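Local coordinates for putative secreted protein (Streptomyces sp. SirexAA-E, PDB 4PEY), which hydrolyses laminarin and laminarioligosaccharides as an exo-beta-1,3-glucanase, giving glucose and laminaribiose as end products, at residues Asp86-Gly91 against Asn114-Pro119; Met137-Gly142 against Ser161-Glu166; Gly165-Tyr170 against Ser180-Trp185; Gln174-Asp179 against Thr193-Glu198; Pro217-Lys222 against Thr241-Thr246. The protein carries 1 engineered substitution. All coordinates share one frame; numbering follows the deposited sequence.

Interaction 1. Residues Asp86-Gly91 against Asn114-Pro119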
# COMPACT_ATOMS: atom_id res chain seq x y z
N ASP A 86 -19.07 9.10 13.11
CA ASP A 86 -18.89 9.68 14.44
C ASP A 86 -18.01 10.93 14.38
O ASP A 86 -18.06 11.77 15.28
CB ASP A 86 -18.27 8.68 15.41
CG ASP A 86 -19.17 7.50 15.69
OD1 ASP A 86 -20.39 7.60 15.45
OD2 ASP A 86 -18.65 6.47 16.16
N THR A 87 -17.20 11.04 13.33
CA THR A 87 -16.29 12.17 13.18
C THR A 87 -16.51 12.78 11.81
O THR A 87 -16.03 12.25 10.81
CB THR A 87 -14.81 11.76 13.35
OG1 THR A 87 -14.68 10.92 14.51
CG2 THR A 87 -13.93 12.99 13.53
N THR A 88 -17.24 13.90 11.77
CA THR A 88 -17.68 14.47 10.51
C THR A 88 -17.05 15.83 10.25
O THR A 88 -17.04 16.70 11.12
CB THR A 88 -19.22 14.61 10.48
OG1 THR A 88 -19.83 13.31 10.58
CG2 THR A 88 -19.69 15.27 9.19
N PHE A 89 -16.49 15.99 9.05
CA PHE A 89 -15.98 17.28 8.59
C PHE A 89 -17.00 17.93 7.67
O PHE A 89 -17.37 17.33 6.65
CB PHE A 89 -14.67 17.15 7.80
CG PHE A 89 -13.45 16.81 8.62
CD1 PHE A 89 -13.53 16.49 9.96
CD2 PHE A 89 -12.20 16.81 8.01
CE1 PHE A 89 -12.38 16.18 10.69
CE2 PHE A 89 -11.05 16.50 8.72
CZ PHE A 89 -11.14 16.19 10.06
N ASN A 90 -17.44 19.13 8.01
CA ASN A 90 -18.05 19.99 7.01
C ASN A 90 -16.90 20.71 6.35
O ASN A 90 -16.40 21.73 6.83
CB ASN A 90 -19.07 20.92 7.64
CG ASN A 90 -20.28 20.16 8.13
OD1 ASN A 90 -20.80 19.30 7.42
ND2 ASN A 90 -20.70 20.43 9.36
N GLY A 91 -16.43 20.10 5.26
CA GLY A 91 -15.17 20.47 4.66
C GLY A 91 -14.51 19.27 4.02
O GLY A 91 -15.18 18.29 3.68
N ASN A 114 -11.35 6.70 8.61
CA ASN A 114 -12.35 6.77 9.69
C ASN A 114 -12.93 8.17 9.90
O ASN A 114 -13.10 8.63 11.04
CB ASN A 114 -11.75 6.24 11.00
CG ASN A 114 -12.81 5.85 12.02
OD1 ASN A 114 -13.92 5.44 11.66
ND2 ASN A 114 -12.47 5.96 13.31
N LEU A 115 -13.26 8.83 8.80
CA LEU A 115 -13.89 10.14 8.81
C LEU A 115 -15.08 10.17 7.86
O LEU A 115 -15.08 9.47 6.83
CB LEU A 115 -12.91 11.24 8.39
CG LEU A 115 -11.72 11.54 9.29
CD1 LEU A 115 -10.66 12.30 8.52
CD2 LEU A 115 -12.17 12.34 10.50
N ALA A 116 -16.07 11.00 8.18
CA ALA A 116 -17.12 11.34 7.22
C ALA A 116 -16.85 12.75 6.69
O ALA A 116 -16.51 13.66 7.47
CB ALA A 116 -18.50 11.26 7.86
N LEU A 117 -16.96 12.93 5.38
CA LEU A 117 -16.67 14.21 4.74
C LEU A 117 -17.89 14.77 4.02
O LEU A 117 -18.57 14.06 3.28
CB LEU A 117 -15.53 14.07 3.73
CG LEU A 117 -14.24 13.41 4.22
CD1 LEU A 117 -13.24 13.35 3.08
CD2 LEU A 117 -13.65 14.17 5.41
N ASN A 118 -18.14 16.05 4.27
CA ASN A 118 -19.18 16.82 3.58
C ASN A 118 -18.47 17.92 2.78
O ASN A 118 -18.37 19.05 3.25
CB ASN A 118 -20.17 17.40 4.60
CG ASN A 118 -21.35 18.12 3.96
OD1 ASN A 118 -21.72 17.84 2.81
ND2 ASN A 118 -21.96 19.04 4.71
N PRO A 119 -17.93 17.57 1.60
CA PRO A 119 -17.00 18.48 0.90
C PRO A 119 -17.65 19.78 0.44
O PRO A 119 -18.82 19.76 0.01
CB PRO A 119 -16.50 17.64 -0.29
CG PRO A 119 -17.55 16.60 -0.50
CD PRO A 119 -18.12 16.30 0.87
O HOH W 1 -14.75 8.40 13.43
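Asn114 meets Thr87 mainly through a water. That water accepts from Thr87 OG1 and donates to Asn114 O. Next, Leu115 sends its CD2 methyl across to the neighbouring strand. CD2 lies 3.6 Å from Thr87 CG2 and 3.9 Å from Phe89 CE1, touching the ring obliquely.

Ala116 pairs with Thr88 in parallel register. Its N donates to Thr87 O at 2.9 Å, nearly straight at 175°. Its O takes Phe89 N at 2.8 Å. Ala116 CB sits on the same face as Thr88 OG1. Leu117 then lies beside Phe89 and points the same way, with CD2 4.0 Å from Phe89 CB. On that face Phe59 meets the Phe89 ring edge-to-face.

Asn118 N donates to Phe89 O. The Asn118 side chain has CG anti to the backbone N (chi1 -175°), and its ND2 donates to Asn90 OD1 at 3.0 Å. The two amide planes stand 75° apart, while Asn90 ND2 hydrogen-bonds Asn65 OD1. At Pro119, CA makes a CA-H...O contact with Gly91 O at 3.3 Å.

The chemistry is thus split by face. Leucine and phenylalanine pack on the inner side of this beta-helix wall, whereas the hydrogen-bonded asparagines chain three successive coils on the other.

Interaction 2. Residues Met137-Gly142 against Ser161-Glu166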
# COMPACT_ATOMS: atom_id res chain seq x y z
N MET A 137 -13.80 5.47 5.04
CA MET A 137 -14.25 6.84 4.84
C MET A 137 -15.70 6.88 4.39
O MET A 137 -16.14 6.00 3.64
CB MET A 137 -13.36 7.55 3.80
CG MET A 137 -11.89 7.63 4.19
SD MET A 137 -11.55 8.77 5.55
CE MET A 137 -11.85 10.36 4.78
N HIS A 138 -16.43 7.91 4.80
CA HIS A 138 -17.75 8.17 4.25
C HIS A 138 -17.75 9.52 3.57
O HIS A 138 -17.74 10.55 4.25
CB HIS A 138 -18.85 8.13 5.32
CG HIS A 138 -20.23 8.29 4.76
ND1 HIS A 138 -21.30 8.72 5.51
CD2 HIS A 138 -20.70 8.11 3.50
CE1 HIS A 138 -22.38 8.77 4.75
NE2 HIS A 138 -22.04 8.41 3.52
N VAL A 139 -17.78 9.54 2.24
CA VAL A 139 -17.82 10.81 1.52
C VAL A 139 -19.26 11.10 1.12
O VAL A 139 -19.86 10.37 0.32
CB VAL A 139 -16.92 10.81 0.27
CG1 VAL A 139 -16.94 12.19 -0.38
CG2 VAL A 139 -15.49 10.43 0.65
N LYS A 140 -19.83 12.16 1.70
CA LYS A 140 -21.21 12.54 1.42
C LYS A 140 -21.20 13.49 0.23
O LYS A 140 -21.49 14.68 0.36
CB LYS A 140 -21.86 13.16 2.66
CG LYS A 140 -21.77 12.24 3.88
CD LYS A 140 -22.64 12.68 5.04
CE LYS A 140 -22.09 13.92 5.72
NZ LYS A 140 -22.73 14.17 7.05
N GLY A 141 -20.86 12.93 -0.93
CA GLY A 141 -20.64 13.70 -2.14
C GLY A 141 -19.81 12.85 -3.07
O GLY A 141 -19.73 11.62 -2.90
N GLY A 142 -19.17 13.49 -4.04
CA GLY A 142 -18.29 12.81 -4.97
C GLY A 142 -16.85 12.79 -4.51
O GLY A 142 -16.49 13.48 -3.55
N SER A 161 -14.98 1.79 2.28
CA SER A 161 -15.47 3.16 2.23
C SER A 161 -16.81 3.27 1.51
O SER A 161 -17.18 2.41 0.71
CB SER A 161 -14.45 4.06 1.53
OG SER A 161 -13.27 4.16 2.30
N LYS A 162 -17.55 4.32 1.85
CA LYS A 162 -18.79 4.63 1.15
C LYS A 162 -18.69 6.02 0.54
O LYS A 162 -18.52 7.01 1.26
CB LYS A 162 -20.00 4.57 2.09
CG LYS A 162 -21.32 4.86 1.38
CD LYS A 162 -22.52 4.77 2.31
CE LYS A 162 -23.81 4.59 1.51
NZ LYS A 162 -23.99 5.65 0.47
N ILE A 163 -18.78 6.09 -0.79
CA ILE A 163 -18.83 7.37 -1.49
C ILE A 163 -20.26 7.49 -2.02
O ILE A 163 -20.69 6.68 -2.86
CB ILE A 163 -17.79 7.47 -2.63
CG1 ILE A 163 -16.36 7.49 -2.06
CG2 ILE A 163 -18.00 8.74 -3.45
CD1 ILE A 163 -15.77 6.16 -1.81
N ASP A 164 -21.02 8.46 -1.50
CA ASP A 164 -22.44 8.59 -1.88
C ASP A 164 -22.61 8.90 -3.36
O ASP A 164 -23.54 8.41 -4.00
CB ASP A 164 -23.13 9.70 -1.08
CG ASP A 164 -23.24 9.40 0.41
OD1 ASP A 164 -22.92 8.27 0.85
OD2 ASP A 164 -23.68 10.32 1.13
N GLY A 165 -21.72 9.73 -3.89
CA GLY A 165 -21.79 10.16 -5.27
C GLY A 165 -20.83 9.41 -6.16
O GLY A 165 -20.53 8.23 -5.91
N GLU A 166 -20.33 10.08 -7.19
CA GLU A 166 -19.47 9.44 -8.18
C GLU A 166 -17.99 9.55 -7.81
O GLU A 166 -17.53 10.62 -7.39
CB GLU A 166 -19.70 10.06 -9.56
CG GLU A 166 -18.85 9.41 -10.63
CD GLU A 166 -19.05 10.01 -12.00
OE1 GLU A 166 -18.30 10.94 -12.36
OE2 GLU A 166 -19.93 9.53 -12.73
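Asp164 OD1 is gripped by two groups, His138 NE2 and Lys162 NZ, from opposite faces of the carboxylate plane. His138 NE2 donates at 2.8 Å to Asp164 OD1, on its syn side. The oxygen lies almost in the imidazole plane, while the ring and carboxylate planes are turned 61° apart. Lys162 NZ comes from above the carboxylate to form a salt bridge. Lys162 has two conformers, however, so this second grip is less certain.

His138 CG is anti to the backbone N (chi1 -176°), and the far end of the ring comes nearer the other strand. Lys162 O lies at the ring edge, and Lys140 CG rests over one face near the rim. His138 ND1 hydrogen-bonds Asp85 OD1.

Beneath this cluster the backbones pair in parallel. Lys162 N donates to Met137 O at 2.8 Å, Val139 N to Lys162 O, and Asp164 N to Val139 O. On the other face Val139 and Ile163 lie side by side, with CG2 of Val139 4.1 Å from CG1 of Ile163. Gly165 N reaches Gly141 O as the chain turns.

In-register parallel strands whose chain then turns, at Lys140 and at Asp164-Gly165, are typical of successive coils of a parallel beta-helix.

Interaction 3. Residues Gly165-Tyr170 against Ser180-Trp185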
# COMPACT_ATOMS: atom_id res chain seq x y z
N GLY A 165 -21.72 9.73 -3.89
CA GLY A 165 -21.79 10.16 -5.27
C GLY A 165 -20.83 9.41 -6.16
O GLY A 165 -20.53 8.23 -5.91
N GLU A 166 -20.33 10.08 -7.19
CA GLU A 166 -19.47 9.44 -8.18
C GLU A 166 -17.99 9.55 -7.81
O GLU A 166 -17.53 10.62 -7.39
CB GLU A 166 -19.70 10.06 -9.56
CG GLU A 166 -18.85 9.41 -10.63
CD GLU A 166 -19.05 10.01 -12.00
OE1 GLU A 166 -18.30 10.94 -12.36
OE2 GLU A 166 -19.93 9.53 -12.73
N VAL A 167 -17.26 8.45 -7.98
CA VAL A 167 -15.80 8.50 -7.96
C VAL A 167 -15.31 8.79 -9.37
O VAL A 167 -15.65 8.06 -10.31
CB VAL A 167 -15.18 7.18 -7.47
CG1 VAL A 167 -13.66 7.28 -7.45
CG2 VAL A 167 -15.72 6.84 -6.08
N GLY A 168 -14.54 9.87 -9.53
CA GLY A 168 -14.02 10.27 -10.83
C GLY A 168 -12.51 10.15 -10.89
O GLY A 168 -11.79 10.98 -10.34
N PRO A 169 -12.00 9.10 -11.56
CA PRO A 169 -10.53 8.98 -11.63
C PRO A 169 -9.89 9.96 -12.61
O PRO A 169 -8.75 10.38 -12.37
CB PRO A 169 -10.32 7.54 -12.11
CG PRO A 169 -11.62 6.81 -11.75
CD PRO A 169 -12.68 7.86 -11.96
N TYR A 170 -10.62 10.32 -13.67
CA TYR A 170 -10.11 11.16 -14.76
C TYR A 170 -8.76 10.65 -15.27
O TYR A 170 -8.72 9.61 -15.93
CB TYR A 170 -10.02 12.62 -14.32
CG TYR A 170 -11.38 13.19 -13.96
CD1 TYR A 170 -12.29 13.57 -14.94
CD2 TYR A 170 -11.77 13.33 -12.63
CE1 TYR A 170 -13.54 14.08 -14.62
CE2 TYR A 170 -13.02 13.83 -12.30
CZ TYR A 170 -13.90 14.20 -13.29
OH TYR A 170 -15.14 14.71 -12.96
N SER A 180 -16.46 -1.92 -0.60
CA SER A 180 -16.88 -0.53 -0.51
C SER A 180 -18.23 -0.35 -1.19
O SER A 180 -18.79 -1.30 -1.74
CB SER A 180 -15.84 0.40 -1.17
OG SER A 180 -14.62 0.46 -0.43
N SER A 181 -18.73 0.87 -1.16
CA SER A 181 -19.95 1.26 -1.86
C SER A 181 -19.69 2.57 -2.58
O SER A 181 -19.17 3.51 -1.99
CB SER A 181 -21.11 1.40 -0.87
OG SER A 181 -22.24 1.99 -1.48
N VAL A 182 -20.02 2.63 -3.87
CA VAL A 182 -19.90 3.89 -4.62
C VAL A 182 -21.22 4.22 -5.33
O VAL A 182 -21.93 3.31 -5.79
CB VAL A 182 -18.74 3.86 -5.66
CG1 VAL A 182 -17.41 3.60 -4.96
CG2 VAL A 182 -18.99 2.84 -6.77
N GLY A 183 -21.55 5.51 -5.40
CA GLY A 183 -22.75 5.92 -6.11
C GLY A 183 -22.59 5.83 -7.62
O GLY A 183 -23.57 5.69 -8.35
N GLY A 184 -21.35 5.92 -8.08
CA GLY A 184 -21.03 5.84 -9.50
C GLY A 184 -19.53 5.79 -9.69
O GLY A 184 -18.77 6.07 -8.77
N TRP A 185 -19.12 5.42 -10.90
CA TRP A 185 -17.71 5.37 -11.25
C TRP A 185 -17.53 5.96 -12.64
O TRP A 185 -18.12 5.48 -13.60
CB TRP A 185 -17.18 3.94 -11.21
CG TRP A 185 -15.70 3.90 -11.28
CD1 TRP A 185 -14.93 3.91 -12.41
CD2 TRP A 185 -14.79 3.86 -10.17
NE1 TRP A 185 -13.59 3.89 -12.07
CE2 TRP A 185 -13.48 3.85 -10.70
CE3 TRP A 185 -14.96 3.83 -8.78
CZ2 TRP A 185 -12.35 3.81 -9.89
CZ3 TRP A 185 -13.84 3.79 -7.98
CH2 TRP A 185 -12.55 3.78 -8.53
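Val167 packs on the indole of Trp185. Its CG1 stands over the six-membered ring, 3.9 Å from the centroid and 27° off the normal, which makes a CH-pi contact. The nearest ring atom is Trp185 CZ3, 3.5 Å from Val167 CG1. Pro169 covers the same face farther along. Its CG lies 3.5 Å from Trp185 NE1, so proline and valine share the indole between them. The other branch of Val167, CG2, meets Val182 CG1 at 3.8 Å. The Val167 and Val182 side chains cross at about a right angle.

Trp185 CG is anti to the backbone N (chi1 -168°), and the ring end comes nearer the other segment.

The backbone fixes the register. Glu166 pairs with Gly184 and Val167 with Trp185, in parallel. Val167 N donates to Gly184 O at 2.9 Å, from above the carbonyl plane. Gly183 N makes a weak bond to Gly165 O, bent to 123°, where both chains turn a corner. Gly183 has no side chain, and a CB there would clash with Gly165 O. Glu166 CA and Gly184 CA are 4.1 Å apart.

A second shell holds the indole, where the ring of Phe194 meets it edge-to-face. Tyr210 also touches the indole, and NE1 makes a weak bond to Asn187 O. On the other strand, Leu145 of the preceding coil packs against Val167.

Such apolar stacking from coil to coil is typical of successive coils of a parallel beta-helix, here at a corner.

Interaction 4. Residues Gln174-Asp179 against Thr193-Glu198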
# COMPACT_ATOMS: atom_id res chain seq x y z
N GLN A 174 -4.57 3.92 -13.00
CA GLN A 174 -5.08 2.67 -12.47
C GLN A 174 -5.60 2.91 -11.06
O GLN A 174 -5.32 3.96 -10.47
CB GLN A 174 -3.98 1.58 -12.50
CG GLN A 174 -2.82 1.79 -11.51
CD GLN A 174 -1.71 2.70 -12.02
OE1 GLN A 174 -1.21 2.54 -13.14
NE2 GLN A 174 -1.31 3.65 -11.19
N TRP A 175 -6.35 1.95 -10.53
CA TRP A 175 -6.90 2.10 -9.18
C TRP A 175 -7.39 0.76 -8.68
O TRP A 175 -7.86 -0.05 -9.48
CB TRP A 175 -8.05 3.12 -9.16
CG TRP A 175 -8.26 3.69 -7.80
CD1 TRP A 175 -9.04 3.18 -6.79
CD2 TRP A 175 -7.63 4.86 -7.26
NE1 TRP A 175 -8.94 3.97 -5.67
CE2 TRP A 175 -8.09 5.01 -5.93
CE3 TRP A 175 -6.74 5.80 -7.79
CZ2 TRP A 175 -7.68 6.07 -5.12
CZ3 TRP A 175 -6.33 6.86 -6.98
CH2 TRP A 175 -6.80 6.98 -5.65
N TYR A 176 -7.30 0.54 -7.37
CA TYR A 176 -7.93 -0.61 -6.71
C TYR A 176 -8.90 -0.15 -5.63
O TYR A 176 -8.56 0.66 -4.77
CB TYR A 176 -6.88 -1.54 -6.09
CG TYR A 176 -7.49 -2.74 -5.38
CD1 TYR A 176 -8.40 -3.57 -6.03
CD2 TYR A 176 -7.15 -3.05 -4.06
CE1 TYR A 176 -8.96 -4.67 -5.39
CE2 TYR A 176 -7.70 -4.15 -3.41
CZ TYR A 176 -8.60 -4.96 -4.08
OH TYR A 176 -9.13 -6.05 -3.42
N THR A 177 -10.12 -0.69 -5.68
CA THR A 177 -11.14 -0.42 -4.68
C THR A 177 -11.64 -1.76 -4.16
O THR A 177 -11.98 -2.63 -4.97
CB THR A 177 -12.33 0.38 -5.27
OG1 THR A 177 -11.85 1.54 -5.96
CG2 THR A 177 -13.33 0.80 -4.19
N ARG A 178 -11.69 -1.94 -2.84
CA ARG A 178 -12.32 -3.16 -2.33
C ARG A 178 -13.30 -2.91 -1.20
O ARG A 178 -13.17 -1.96 -0.42
CB ARG A 178 -11.29 -4.20 -1.88
CG ARG A 178 -10.58 -3.92 -0.60
CD ARG A 178 -10.00 -5.20 0.07
NE ARG A 178 -9.35 -4.81 1.32
CZ ARG A 178 -10.00 -4.52 2.45
NH1 ARG A 178 -11.33 -4.64 2.51
NH2 ARG A 178 -9.33 -4.10 3.51
N ASP A 179 -14.32 -3.77 -1.16
CA ASP A 179 -15.24 -3.90 -0.03
C ASP A 179 -15.79 -2.53 0.37
O ASP A 179 -15.60 -2.07 1.49
CB ASP A 179 -14.53 -4.61 1.12
CG ASP A 179 -14.01 -5.97 0.69
OD1 ASP A 179 -14.55 -6.52 -0.29
OD2 ASP A 179 -13.06 -6.49 1.32
N THR A 193 -9.61 -1.83 -11.04
CA THR A 193 -10.01 -3.12 -10.50
C THR A 193 -10.86 -2.93 -9.23
O THR A 193 -10.60 -2.04 -8.40
CB THR A 193 -8.76 -4.00 -10.20
OG1 THR A 193 -8.09 -4.30 -11.43
CG2 THR A 193 -9.13 -5.30 -9.49
N PHE A 194 -11.89 -3.77 -9.11
CA PHE A 194 -12.86 -3.73 -8.01
C PHE A 194 -13.05 -5.14 -7.45
O PHE A 194 -13.23 -6.08 -8.23
CB PHE A 194 -14.21 -3.21 -8.51
CG PHE A 194 -14.12 -1.95 -9.33
CD1 PHE A 194 -13.86 -2.02 -10.70
CD2 PHE A 194 -14.32 -0.71 -8.75
CE1 PHE A 194 -13.78 -0.86 -11.46
CE2 PHE A 194 -14.24 0.46 -9.51
CZ PHE A 194 -13.97 0.38 -10.87
N SER A 195 -13.04 -5.30 -6.13
CA SER A 195 -13.55 -6.55 -5.55
C SER A 195 -14.47 -6.21 -4.38
O SER A 195 -14.11 -5.44 -3.51
CB SER A 195 -12.42 -7.50 -5.12
OG SER A 195 -11.60 -6.97 -4.09
N GLY A 196 -15.68 -6.78 -4.39
CA GLY A 196 -16.64 -6.51 -3.33
C GLY A 196 -17.14 -5.08 -3.27
O GLY A 196 -17.45 -4.57 -2.20
N VAL A 197 -17.22 -4.42 -4.42
CA VAL A 197 -17.64 -3.02 -4.44
C VAL A 197 -19.07 -2.89 -4.96
O VAL A 197 -19.35 -3.13 -6.13
CB VAL A 197 -16.69 -2.16 -5.31
CG1 VAL A 197 -17.16 -0.70 -5.36
CG2 VAL A 197 -15.26 -2.26 -4.76
N GLU A 198 -19.98 -2.51 -4.06
CA GLU A 198 -21.34 -2.21 -4.44
C GLU A 198 -21.33 -0.95 -5.29
O GLU A 198 -20.75 0.07 -4.90
CB GLU A 198 -22.22 -2.04 -3.20
CG GLU A 198 -22.28 -3.30 -2.35
CD GLU A 198 -22.81 -3.08 -0.94
OE1 GLU A 198 -22.97 -1.92 -0.52
OE2 GLU A 198 -23.07 -4.09 -0.25
O HOH W 2 -11.02 0.80 -8.56
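Trp175 and Thr193 begin a run of parallel backbone bonds. Thr193 N donates to Trp175 O at 2.9 Å, almost straight at 176°. Thr177 N then donates to Thr193 O, and Ser195 N to Thr177 O. Asp179 N closes the run on Ser195 O at 2.9 Å. The pairs are Tyr176 with Thr193, Thr177 with Phe194 and Arg178 with Ser195.

On one face, the Tyr176 and Thr193 side chains cross obliquely, with Tyr176 CD1 3.9 Å from Thr193 CG2. Tyr176 OH meets Ser195 OG at 2.7 Å, with OG near the plane of the ring. Ser195 OG stands between its own backbone N and carbonyl carbon (chi1 63°), and it also bonds Thr216 OG1.

On the other face, Thr177 CG2 meets Val197 CG2 at 3.7 Å, the side chains crossing at about a right angle. A water bonds Thr177 OG1 and Thr193 O and rests over the rim of the Phe194 ring.

At the corner, Arg178 NH1 pairs with Asp179 OD2 at 2.8 Å. Arg178 also forms salt bridges with Glu221 and Asp397, and Asp179 hydrogen-bonds Thr216 and Ser219.

The charged corner belongs to this contact; in-register parallel strands are typical of a parallel beta-helix.

Interaction 5. Residues Pro217-Lys222 against Thr241-Thr246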
# COMPACT_ATOMS: atom_id res chain seq x y z
N PRO A 217 -12.12 -12.54 -1.75
CA PRO A 217 -12.09 -13.89 -1.16
C PRO A 217 -11.97 -13.88 0.36
O PRO A 217 -12.72 -14.57 1.06
CB PRO A 217 -10.85 -14.52 -1.80
CG PRO A 217 -10.69 -13.81 -3.10
CD PRO A 217 -11.21 -12.41 -2.90
N VAL A 218 -11.00 -13.12 0.85
CA VAL A 218 -10.79 -12.90 2.28
C VAL A 218 -10.38 -11.45 2.48
O VAL A 218 -9.55 -10.95 1.71
CB VAL A 218 -9.67 -13.81 2.87
CG1 VAL A 218 -9.65 -13.72 4.39
CG2 VAL A 218 -9.81 -15.25 2.39
N SER A 219 -10.91 -10.77 3.49
CA SER A 219 -10.36 -9.48 3.88
C SER A 219 -10.55 -9.29 5.37
O SER A 219 -11.42 -9.91 5.99
CB SER A 219 -10.99 -8.32 3.09
OG SER A 219 -12.39 -8.22 3.33
N ARG A 220 -9.69 -8.47 5.95
CA ARG A 220 -9.80 -8.16 7.37
C ARG A 220 -9.41 -6.71 7.52
O ARG A 220 -8.29 -6.34 7.22
CB ARG A 220 -8.90 -9.06 8.20
CG ARG A 220 -9.06 -8.85 9.71
CD ARG A 220 -8.26 -9.89 10.48
NE ARG A 220 -6.83 -9.79 10.20
CZ ARG A 220 -5.96 -10.79 10.37
NH1 ARG A 220 -6.37 -11.97 10.81
NH2 ARG A 220 -4.67 -10.60 10.09
N GLU A 221 -10.35 -5.87 7.96
CA GLU A 221 -10.06 -4.44 7.95
C GLU A 221 -8.92 -4.09 8.91
O GLU A 221 -8.71 -4.73 9.96
CB GLU A 221 -11.31 -3.62 8.28
CG GLU A 221 -12.48 -3.87 7.33
CD GLU A 221 -12.12 -3.76 5.84
OE1 GLU A 221 -11.21 -2.98 5.48
OE2 GLU A 221 -12.76 -4.46 5.03
N LYS A 222 -8.15 -3.09 8.50
CA LYS A 222 -6.98 -2.65 9.26
C LYS A 222 -7.36 -2.14 10.65
O LYS A 222 -8.33 -1.39 10.80
CB LYS A 222 -6.26 -1.55 8.48
CG LYS A 222 -4.93 -1.15 9.09
CD LYS A 222 -4.33 0.05 8.36
CE LYS A 222 -5.09 1.32 8.70
NZ LYS A 222 -4.95 1.77 10.13
N THR A 241 -15.09 -13.37 4.94
CA THR A 241 -14.83 -14.18 3.75
C THR A 241 -15.88 -13.83 2.70
O THR A 241 -17.04 -13.57 3.04
CB THR A 241 -14.86 -15.69 4.07
OG1 THR A 241 -16.15 -16.04 4.56
CG2 THR A 241 -13.83 -16.02 5.12
N ASN A 242 -15.46 -13.81 1.44
CA ASN A 242 -16.33 -13.37 0.35
C ASN A 242 -16.98 -12.03 0.69
O ASN A 242 -18.21 -11.87 0.63
CB ASN A 242 -17.39 -14.43 0.05
CG ASN A 242 -16.77 -15.72 -0.44
OD1 ASN A 242 -15.84 -15.70 -1.24
ND2 ASN A 242 -17.26 -16.84 0.07
N ALA A 243 -16.13 -11.08 1.08
CA ALA A 243 -16.56 -9.77 1.53
C ALA A 243 -17.16 -8.94 0.39
O ALA A 243 -16.71 -9.02 -0.75
CB ALA A 243 -15.38 -9.03 2.14
N ARG A 244 -18.17 -8.15 0.73
CA ARG A 244 -18.75 -7.20 -0.21
C ARG A 244 -19.36 -6.05 0.57
O ARG A 244 -20.02 -6.26 1.59
CB ARG A 244 -19.80 -7.88 -1.09
CG ARG A 244 -20.44 -6.96 -2.13
CD ARG A 244 -21.32 -7.74 -3.12
NE ARG A 244 -22.04 -6.84 -4.01
CZ ARG A 244 -21.53 -6.31 -5.12
NH1 ARG A 244 -20.29 -6.62 -5.50
NH2 ARG A 244 -22.26 -5.48 -5.87
N GLY A 245 -19.12 -4.82 0.10
CA GLY A 245 -19.60 -3.63 0.78
C GLY A 245 -18.82 -3.34 2.05
O GLY A 245 -17.88 -4.05 2.39
N THR A 246 -19.22 -2.28 2.75
CA THR A 246 -18.48 -1.85 3.93
C THR A 246 -18.73 -2.75 5.13
O THR A 246 -19.76 -3.44 5.22
CB THR A 246 -18.84 -0.40 4.32
OG1 THR A 246 -20.20 -0.35 4.74
CG2 THR A 246 -18.62 0.55 3.14
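The peptide group of Pro217 is met over its plane by Asn242. Asn242 N donates to Pro217 O at 2.9 Å, with a straight N-H (172°), yet the donor stands 56° out of the carbonyl plane. Thr241 CA reaches the same oxygen at 3.4 Å in a CA-H...O contact. The flat amide of Asn242 also leans this way, its OD1 4.0 Å from Pro217 O, a distance of approach rather than a bond.

Val218 and Thr241 form an antiparallel, non-hydrogen-bonded pair, with 4.5 Å between Val218 CA and Thr241 CA. Their side chains share a face. Beyond this pair, Asn242 and Ala243 both face Thr216, which makes a G1 beta bulge.

The side-chain contact is between Ser219 and Ala243. Ser219 OG lies between the backbone N and the carbonyl carbon (chi1 62°), and it sits 3.3 Å from Ala243 CB. That hydroxyl finds its polar partner in Asp179 OD2. Two residues on, Glu221 OE2 forms salt bridges with Arg178 and Arg240.

Between the segments, one backbone bond, one CA-H...O contact and one methyl contact carry this edge. Backbone bonds Ser219-Arg240 and Ala243-Thr216 flank them. Ser219 and Glu221 tie it to the preceding parallel coils that carry Arg178 and Asp179.

From the N terminus, interaction 1 comes first, closing a loop of 22 residues between consecutive coils. Interaction 2 follows in series, enclosing 18, and its strand 138-144 lies beside strand 116-118 of interaction 1. Interaction 3 begins on the residues where interaction 2 ends, sharing Gly165 and Glu166, and encloses 9. Interactions 3 and 4 cross, since their segments alternate, and their strands 180-182 and 191-198 are neighbours; interaction 4 encloses 13. None of the five nests inside another. Interaction 5 closes last, enclosing 18, across antiparallel strands 210-220 and 231-243. It touches interaction 4 at Asp179 and Ser219. Together they run through the first beta-helix domain, from early coils to its antiparallel end.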